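Local coordinates for protein alpha-fucosidase (Bifidobacterium bifidum, PDB 2EAB) that probably releases alpha-1,2-linked L-fucose from glycans by hydrolysis, this chain being the catalytic domain of a longer, calcium-containing glycoside hydrolase family 95 protein, at residues N44-N56 with M753-Q765. Numbering follows the deposited sequence.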
ATOM      1  N   ASN A  44      -8.561 -13.217  18.988  1.00 10.07           N
ATOM      2  CA  ASN A  44      -8.354 -12.427  17.778  1.00  9.19           C
ATOM      3  C   ASN A  44      -7.349 -11.307  18.018  1.00  8.89           C
ATOM      4  O   ASN A  44      -6.493 -11.033  17.168  1.00  8.60           O
ATOM      5  CB  ASN A  44      -9.676 -11.856  17.269  1.00  9.38           C
ATOM      6  CG  ASN A  44     -10.613 -12.925  16.738  1.00  9.55           C
ATOM      7  OD1 ASN A  44     -10.184 -14.006  16.339  1.00 10.41           O
ATOM      8  ND2 ASN A  44     -11.906 -12.615  16.718  1.00 10.99           N
ATOM      9  N   ASN A  45      -7.442 -10.661  19.176  1.00  8.57           N
ATOM     10  CA  ASN A  45      -6.460  -9.650  19.527  1.00  8.85           C
ATOM     11  C   ASN A  45      -5.053 -10.231  19.640  1.00  8.74           C
ATOM     12  O   ASN A  45      -4.079  -9.613  19.194  1.00  8.91           O
ATOM     13  CB  ASN A  45      -6.823  -8.934  20.821  1.00  8.90           C
ATOM     14  CG  ASN A  45      -5.802  -7.880  21.183  1.00  9.58           C
ATOM     15  OD1 ASN A  45      -5.605  -6.919  20.439  1.00  8.70           O
ATOM     16  ND2 ASN A  45      -5.108  -8.081  22.299  1.00 11.17           N
ATOM     17  N   ARG A  46      -4.937 -11.415  20.241  1.00  8.91           N
ATOM     18  CA  ARG A  46      -3.640 -12.072  20.329  1.00  9.14           C
ATOM     19  C   ARG A  46      -3.069 -12.308  18.932  1.00  8.75           C
ATOM     20  O   ARG A  46      -1.881 -12.065  18.693  1.00  8.81           O
ATOM     21  CB  ARG A  46      -3.721 -13.387  21.114  1.00  9.19           C
ATOM     22  CG  ARG A  46      -2.355 -14.017  21.410  1.00 10.95           C
ATOM     23  CD  ARG A  46      -1.661 -13.373  22.608  1.00 13.45           C
ATOM     24  NE  ARG A  46      -2.363 -13.629  23.868  1.00 15.17           N
ATOM     25  CZ  ARG A  46      -2.047 -13.074  25.036  1.00 16.18           C
ATOM     26  NH1 ARG A  46      -1.026 -12.229  25.133  1.00 17.59           N
ATOM     27  NH2 ARG A  46      -2.756 -13.370  26.116  1.00 17.66           N
ATOM     28  N   TRP A  47      -3.917 -12.770  18.014  1.00  8.18           N
ATOM     29  CA  TRP A  47      -3.497 -13.000  16.632  1.00  7.82           C
ATOM     30  C   TRP A  47      -2.793 -11.766  16.044  1.00  7.43           C
ATOM     31  O   TRP A  47      -1.675 -11.859  15.514  1.00  7.52           O
ATOM     32  CB  TRP A  47      -4.687 -13.404  15.739  1.00  7.64           C
ATOM     33  CG  TRP A  47      -4.276 -13.438  14.291  1.00  7.46           C
ATOM     34  CD1 TRP A  47      -3.680 -14.471  13.636  1.00  7.72           C
ATOM     35  CD2 TRP A  47      -4.378 -12.366  13.341  1.00  7.54           C
ATOM     36  NE1 TRP A  47      -3.417 -14.119  12.330  1.00  8.00           N
ATOM     37  CE2 TRP A  47      -3.831 -12.829  12.126  1.00  7.71           C
ATOM     38  CE3 TRP A  47      -4.898 -11.066  13.394  1.00  7.66           C
ATOM     39  CZ2 TRP A  47      -3.769 -12.030  10.978  1.00  7.15           C
ATOM     40  CZ3 TRP A  47      -4.835 -10.269  12.254  1.00  7.30           C
ATOM     41  CH2 TRP A  47      -4.277 -10.758  11.064  1.00  7.56           C
ATOM     42  N   GLN A  48      -3.446 -10.611  16.134  1.00  7.21           N
ATOM     43  CA  GLN A  48      -2.949  -9.423  15.430  1.00  7.33           C
ATOM     44  C   GLN A  48      -1.683  -8.847  16.043  1.00  7.46           C
ATOM     45  O   GLN A  48      -0.915  -8.178  15.351  1.00  7.51           O
ATOM     46  CB  GLN A  48      -4.019  -8.331  15.329  1.00  7.26           C
ATOM     47  CG  GLN A  48      -4.368  -7.671  16.649  1.00  8.11           C
ATOM     48  CD  GLN A  48      -5.233  -6.444  16.483  1.00  7.69           C
ATOM     49  OE1 GLN A  48      -5.341  -5.877  15.392  1.00  7.27           O
ATOM     50  NE2 GLN A  48      -5.841  -6.010  17.578  1.00  8.12           N
ATOM     51  N   GLN A  49      -1.460  -9.104  17.332  1.00  7.54           N
ATOM     52  CA  GLN A  49      -0.328  -8.495  18.034  1.00  7.86           C
ATOM     53  C   GLN A  49       0.922  -9.365  18.078  1.00  8.16           C
ATOM     54  O   GLN A  49       2.018  -8.853  18.321  1.00  8.01           O
ATOM     55  CB  GLN A  49      -0.719  -8.073  19.458  1.00  7.94           C
ATOM     56  CG  GLN A  49      -1.867  -7.079  19.503  1.00  7.82           C
ATOM     57  CD  GLN A  49      -1.891  -6.213  20.752  1.00  8.43           C
ATOM     58  OE1 GLN A  49      -0.852  -5.938  21.365  1.00  9.04           O
ATOM     59  NE2 GLN A  49      -3.080  -5.751  21.117  1.00  8.50           N
ATOM     60  N   THR A  50       0.764 -10.665  17.848  1.00  8.11           N
ATOM     61  CA  THR A  50       1.831 -11.608  18.203  1.00  8.38           C
ATOM     62  C   THR A  50       2.270 -12.611  17.133  1.00  8.47           C
ATOM     63  O   THR A  50       3.354 -13.179  17.255  1.00  8.67           O
ATOM     64  CB  THR A  50       1.490 -12.413  19.490  1.00  8.68           C
ATOM     65  OG1 THR A  50       0.438 -13.336  19.204  1.00  8.99           O
ATOM     66  CG2 THR A  50       1.062 -11.504  20.634  1.00  9.01           C
ATOM     67  N   THR A  51       1.450 -12.849  16.110  1.00  7.98           N
ATOM     68  CA  THR A  51       1.769 -13.883  15.127  1.00  7.77           C
ATOM     69  C   THR A  51       2.653 -13.353  13.999  1.00  7.67           C
ATOM     70  O   THR A  51       2.731 -12.146  13.770  1.00  8.34           O
ATOM     71  CB  THR A  51       0.495 -14.545  14.551  1.00  7.45           C
ATOM     72  OG1 THR A  51      -0.261 -13.570  13.821  1.00  7.59           O
ATOM     73  CG2 THR A  51      -0.360 -15.145  15.669  1.00  8.17           C
ATOM     74  N   LEU A  52       3.317 -14.265  13.298  1.00  7.52           N
ATOM     75  CA  LEU A  52       4.321 -13.876  12.315  1.00  7.60           C
ATOM     76  C   LEU A  52       3.891 -14.261  10.906  1.00  7.72           C
ATOM     77  O   LEU A  52       3.633 -15.431  10.634  1.00  7.54           O
ATOM     78  CB  LEU A  52       5.690 -14.466  12.676  1.00  8.43           C
ATOM     79  CG  LEU A  52       6.304 -13.905  13.964  1.00  9.03           C
ATOM     80  CD1 LEU A  52       7.524 -14.709  14.400  1.00 10.02           C
ATOM     81  CD2 LEU A  52       6.656 -12.427  13.795  1.00 10.10           C
ATOM     82  N   PRO A  53       3.770 -13.258  10.015  1.00  7.46           N
ATOM     83  CA  PRO A  53       3.222 -13.458   8.684  1.00  7.63           C
ATOM     84  C   PRO A  53       4.222 -13.899   7.624  1.00  7.82           C
ATOM     85  O   PRO A  53       5.394 -13.505   7.643  1.00  7.72           O
ATOM     86  CB  PRO A  53       2.692 -12.069   8.330  1.00  7.87           C
ATOM     87  CG  PRO A  53       3.655 -11.145   8.985  1.00  7.98           C
ATOM     88  CD  PRO A  53       4.086 -11.837  10.261  1.00  7.78           C
ATOM     89  N   PHE A  54       3.732 -14.693   6.686  1.00  7.60           N
ATOM     90  CA  PHE A  54       4.470 -15.024   5.479  1.00  7.76           C
ATOM     91  C   PHE A  54       3.454 -15.279   4.371  1.00  7.29           C
ATOM     92  O   PHE A  54       2.286 -15.576   4.641  1.00  6.88           O
ATOM     93  CB  PHE A  54       5.385 -16.242   5.701  1.00  7.84           C
ATOM     94  CG  PHE A  54       4.640 -17.524   5.917  1.00  8.10           C
ATOM     95  CD1 PHE A  54       4.424 -18.389   4.855  1.00  8.74           C
ATOM     96  CD2 PHE A  54       4.141 -17.866   7.173  1.00  8.58           C
ATOM     97  CE1 PHE A  54       3.725 -19.573   5.032  1.00  9.73           C
ATOM     98  CE2 PHE A  54       3.435 -19.053   7.357  1.00  8.86           C
ATOM     99  CZ  PHE A  54       3.230 -19.906   6.286  1.00  8.43           C
ATOM    100  N   GLY A  55       3.890 -15.159   3.126  1.00  7.34           N
ATOM    101  CA  GLY A  55       2.987 -15.376   2.009  1.00  7.44           C
ATOM    102  C   GLY A  55       3.707 -15.398   0.684  1.00  7.24           C
ATOM    103  O   GLY A  55       4.908 -15.096   0.608  1.00  7.79           O
ATOM    104  N   ASN A  56       2.971 -15.764  -0.362  1.00  7.56           N
ATOM    105  CA  ASN A  56       3.496 -15.748  -1.723  1.00  7.57           C
ATOM    106  C   ASN A  56       2.743 -14.768  -2.625  1.00  7.49           C
ATOM    107  O   ASN A  56       2.770 -14.892  -3.848  1.00  7.54           O
ATOM    108  CB  ASN A  56       3.501 -17.162  -2.329  1.00  7.78           C
ATOM    109  CG  ASN A  56       2.103 -17.697  -2.603  1.00  7.47           C
ATOM    110  OD1 ASN A  56       1.101 -17.038  -2.331  1.00  7.87           O
ATOM    111  ND2 ASN A  56       2.034 -18.903  -3.155  1.00  8.98           N
ATOM    112  N   MET A 753       3.032   0.250  16.851  1.00  7.67           N
ATOM    113  CA  MET A 753       3.566  -1.045  16.454  1.00  7.90           C
ATOM    114  C   MET A 753       3.270  -2.104  17.505  1.00  8.02           C
ATOM    115  O   MET A 753       3.554  -1.907  18.690  1.00  8.54           O
ATOM    116  CB  MET A 753       5.077  -0.954  16.238  1.00  7.97           C
ATOM    117  CG  MET A 753       5.473  -0.142  15.023  1.00  8.49           C
ATOM    118  SD  MET A 753       5.165  -1.062  13.510  1.00  9.40           S
ATOM    119  CE  MET A 753       6.716  -1.915  13.383  1.00 15.86           C
ATOM    120  N   TYR A 754       2.700  -3.223  17.071  1.00  7.84           N
ATOM    121  CA  TYR A 754       2.508  -4.370  17.946  1.00  8.00           C
ATOM    122  C   TYR A 754       3.822  -5.149  18.102  1.00  7.99           C
ATOM    123  O   TYR A 754       4.819  -4.845  17.432  1.00  7.80           O
ATOM    124  CB  TYR A 754       1.398  -5.280  17.411  1.00  7.80           C
ATOM    125  CG  TYR A 754      -0.017  -4.727  17.468  1.00  7.31           C
ATOM    126  CD1 TYR A 754      -0.460  -3.964  18.554  1.00  7.90           C
ATOM    127  CD2 TYR A 754      -0.930  -5.014  16.449  1.00  7.26           C
ATOM    128  CE1 TYR A 754      -1.771  -3.482  18.606  1.00  7.80           C
ATOM    129  CE2 TYR A 754      -2.242  -4.542  16.494  1.00  7.74           C
ATOM    130  CZ  TYR A 754      -2.654  -3.775  17.568  1.00  7.52           C
ATOM    131  OH  TYR A 754      -3.951  -3.305  17.597  1.00  7.81           O
ATOM    132  N   ALA A 755       3.816  -6.159  18.971  1.00  8.31           N
ATOM    133  CA  ALA A 755       5.012  -6.962  19.255  1.00  8.60           C
ATOM    134  C   ALA A 755       5.570  -7.688  18.034  1.00  8.50           C
ATOM    135  O   ALA A 755       6.772  -7.955  17.970  1.00  8.77           O
ATOM    136  CB  ALA A 755       4.741  -7.952  20.386  1.00  9.09           C
ATOM    137  N   ASN A 756       4.695  -8.005  17.077  1.00  7.91           N
ATOM    138  CA  ASN A 756       5.086  -8.623  15.810  1.00  7.75           C
ATOM    139  C   ASN A 756       5.405  -7.593  14.720  1.00  7.71           C
ATOM    140  O   ASN A 756       5.512  -7.942  13.543  1.00  7.95           O
ATOM    141  CB  ASN A 756       3.976  -9.561  15.322  1.00  7.66           C
ATOM    142  CG  ASN A 756       2.660  -8.830  15.064  1.00  7.79           C
ATOM    143  OD1 ASN A 756       2.553  -7.621  15.263  1.00  7.17           O
ATOM    144  ND2 ASN A 756       1.648  -9.572  14.627  1.00  7.88           N
ATOM    145  N   LEU A 757       5.528  -6.336  15.139  1.00  7.65           N
ATOM    146  CA  LEU A 757       5.815  -5.190  14.270  1.00  7.63           C
ATOM    147  C   LEU A 757       4.740  -4.881  13.227  1.00  7.47           C
ATOM    148  O   LEU A 757       4.997  -4.165  12.253  1.00  7.38           O
ATOM    149  CB  LEU A 757       7.221  -5.276  13.651  1.00  7.77           C
ATOM    150  CG  LEU A 757       8.366  -5.444  14.658  1.00  8.24           C
ATOM    151  CD1 LEU A 757       9.710  -5.344  13.958  1.00  8.76           C
ATOM    152  CD2 LEU A 757       8.277  -4.440  15.809  1.00  9.28           C
ATOM    153  N   PHE A 758       3.534  -5.403  13.438  1.00  7.54           N
ATOM    154  CA  PHE A 758       2.381  -4.925  12.681  1.00  7.44           C
ATOM    155  C   PHE A 758       2.020  -3.511  13.124  1.00  7.23           C
ATOM    156  O   PHE A 758       1.884  -3.224  14.317  1.00  7.50           O
ATOM    157  CB  PHE A 758       1.159  -5.827  12.881  1.00  7.96           C
ATOM    158  CG  PHE A 758       1.029  -6.962  11.886  1.00  8.97           C
ATOM    159  CD1 PHE A 758       1.813  -7.030  10.724  1.00 10.87           C
ATOM    160  CD2 PHE A 758       0.058  -7.939  12.093  1.00  9.23           C
ATOM    161  CE1 PHE A 758       1.652  -8.086   9.809  1.00 11.41           C
ATOM    162  CE2 PHE A 758      -0.108  -8.994  11.193  1.00 11.23           C
ATOM    163  CZ  PHE A 758       0.686  -9.065  10.044  1.00 10.84           C
ATOM    164  N   ASP A 759       1.859  -2.628  12.143  1.00  6.75           N
ATOM    165  CA  ASP A 759       1.346  -1.284  12.374  1.00  6.75           C
ATOM    166  C   ASP A 759      -0.089  -1.361  12.863  1.00  6.83           C
ATOM    167  O   ASP A 759      -0.867  -2.210  12.409  1.00  6.78           O
ATOM    168  CB  ASP A 759       1.405  -0.480  11.073  1.00  6.43           C
ATOM    169  CG  ASP A 759       0.714   0.865  11.172  1.00  7.19           C
ATOM    170  OD1 ASP A 759       1.333   1.828  11.655  1.00  7.44           O
ATOM    171  OD2 ASP A 759      -0.459   0.974  10.732  1.00  7.00           O
ATOM    172  N   TYR A 760      -0.439  -0.453  13.767  1.00  6.71           N
ATOM    173  CA  TYR A 760      -1.804  -0.405  14.242  1.00  7.35           C
ATOM    174  C   TYR A 760      -2.426   0.974  14.255  1.00  7.41           C
ATOM    175  O   TYR A 760      -1.743   1.993  14.377  1.00  7.58           O
ATOM    176  CB  TYR A 760      -1.971  -1.141  15.575  1.00  7.72           C
ATOM    177  CG  TYR A 760      -1.470  -0.482  16.847  1.00  8.15           C
ATOM    178  CD1 TYR A 760      -2.250   0.454  17.527  1.00  8.82           C
ATOM    179  CD2 TYR A 760      -0.257  -0.863  17.422  1.00  8.46           C
ATOM    180  CE1 TYR A 760      -1.821   1.018  18.727  1.00  9.27           C
ATOM    181  CE2 TYR A 760       0.175  -0.308  18.628  1.00  8.72           C
ATOM    182  CZ  TYR A 760      -0.611   0.633  19.267  1.00  8.83           C
ATOM    183  OH  TYR A 760      -0.213   1.195  20.460  1.00  9.07           O
ATOM    184  N   HIS A 761      -3.748   0.955  14.123  1.00  7.57           N
ATOM    185  CA  HIS A 761      -4.584   2.140  14.058  1.00  7.97           C
ATOM    186  C   HIS A 761      -5.141   2.615  15.427  1.00  7.89           C
ATOM    187  O   HIS A 761      -5.218   3.818  15.630  1.00  8.06           O
ATOM    188  CB  HIS A 761      -5.686   1.912  13.004  1.00  8.10           C
ATOM    189  CG  HIS A 761      -6.636   3.054  12.828  1.00  8.10           C
ATOM    190  ND1 HIS A 761      -7.714   3.262  13.663  1.00  8.46           N
ATOM    191  CD2 HIS A 761      -6.709   4.015  11.875  1.00  8.22           C
ATOM    192  CE1 HIS A 761      -8.390   4.318  13.248  1.00  9.29           C
ATOM    193  NE2 HIS A 761      -7.804   4.792  12.164  1.00  9.75           N
ATOM    194  N   ALA A 762      -5.560   1.754  16.367  1.00  8.02           N
ATOM    195  CA  ALA A 762      -5.776   0.313  16.264  1.00  7.79           C
ATOM    196  C   ALA A 762      -7.085   0.048  15.511  1.00  7.49           C
ATOM    197  O   ALA A 762      -7.902   0.957  15.356  1.00  7.75           O
ATOM    198  CB  ALA A 762      -5.860  -0.276  17.671  1.00  8.16           C
ATOM    199  N   PRO A 763      -7.307  -1.197  15.044  1.00  7.23           N
ATOM    200  CA  PRO A 763      -6.493  -2.400  15.135  1.00  7.01           C
ATOM    201  C   PRO A 763      -5.385  -2.430  14.077  1.00  6.72           C
ATOM    202  O   PRO A 763      -5.075  -1.398  13.466  1.00  6.78           O
ATOM    203  CB  PRO A 763      -7.519  -3.503  14.882  1.00  6.86           C
ATOM    204  CG  PRO A 763      -8.443  -2.889  13.888  1.00  7.57           C
ATOM    205  CD  PRO A 763      -8.576  -1.455  14.333  1.00  7.56           C
ATOM    206  N   PHE A 764      -4.792  -3.602  13.880  1.00  6.82           N
ATOM    207  CA  PHE A 764      -3.787  -3.809  12.837  1.00  6.75           C
ATOM    208  C   PHE A 764      -4.273  -3.254  11.508  1.00  6.55           C
ATOM    209  O   PHE A 764      -5.371  -3.596  11.056  1.00  6.60           O
ATOM    210  CB  PHE A 764      -3.485  -5.309  12.702  1.00  7.23           C
ATOM    211  CG  PHE A 764      -2.846  -5.716  11.389  1.00  7.13           C
ATOM    212  CD1 PHE A 764      -1.712  -5.076  10.892  1.00  6.86           C
ATOM    213  CD2 PHE A 764      -3.364  -6.790  10.682  1.00  7.38           C
ATOM    214  CE1 PHE A 764      -1.131  -5.488   9.685  1.00  7.51           C
ATOM    215  CE2 PHE A 764      -2.785  -7.214   9.489  1.00  7.30           C
ATOM    216  CZ  PHE A 764      -1.671  -6.560   8.985  1.00  7.35           C
ATOM    217  N   GLN A 765      -3.447  -2.393  10.912  1.00  6.18           N
ATOM    218  CA  GLN A 765      -3.652  -1.844   9.574  1.00  5.97           C
ATOM    219  C   GLN A 765      -2.281  -1.804   8.922  1.00  5.82           C
ATOM    220  O   GLN A 765      -1.355  -1.193   9.459  1.00  5.99           O
ATOM    221  CB  GLN A 765      -4.241  -0.433   9.652  1.00  6.25           C
ATOM    222  CG  GLN A 765      -5.692  -0.394  10.116  1.00  6.43           C
ATOM    223  CD  GLN A 765      -6.642  -1.000   9.106  1.00  6.45           C
ATOM    224  OE1 GLN A 765      -7.092  -2.142   9.254  1.00  8.34           O
ATOM    225  NE2 GLN A 765      -6.951  -0.241   8.072  1.00  5.67           N
TER
HETATM  226  O   HOH W   1       1.875  -6.271  21.253  1.00 11.00           O
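Gln49 and Thr50, in the last turn of helix 42-50, meet the type I beta turn Tyr754-Leu757, with CA atoms 5.0 Å apart for both Gln49-Tyr754 and Thr50-Asn756. This joins the N-terminal beta-sandwich domain to a loop between helices 738-751 and 767-780 of the family 95 catalytic domain. The backbone N of Asn756 donates to Gln49 O, and its side chain takes up two carbonyls at the end of helix 42-50, that of Gln48 and that of Thr51 just past it: Asn756 ND2 donates to Thr51 O at 2.9 Å, in the carbonyl plane on a lone pair, and to Gln48 O at 3.0 Å, from above that carbonyl's plane. Asn756 OD1 accepts from Phe758 N at 3.0 Å, an Asx turn that fixes the rotation of the amide. With an alanine in place of Asn756, the Gln48 and Thr51 carbonyls would probably lose their shared donor and Phe758 N its acceptor. Gln49, extended beyond CG, lays its amide almost parallel to the Tyr754 ring, the planes 10° apart, with CG 3.5 Å from the ring centroid as a CH-pi contact; a water bridges Gln49 OE1 and Ala755 N. Tyr754 OH itself bonds to Thr34 O. Farther along, Pro53 CG packs 3.7 Å from Phe758 CE1. Gln48, its CG wedged between backbone N and carbonyl carbon (chi1 69°), reaches past Tyr754 so that OE1 accepts from Phe764 N at 2.8 Å, nearly straight at 173°.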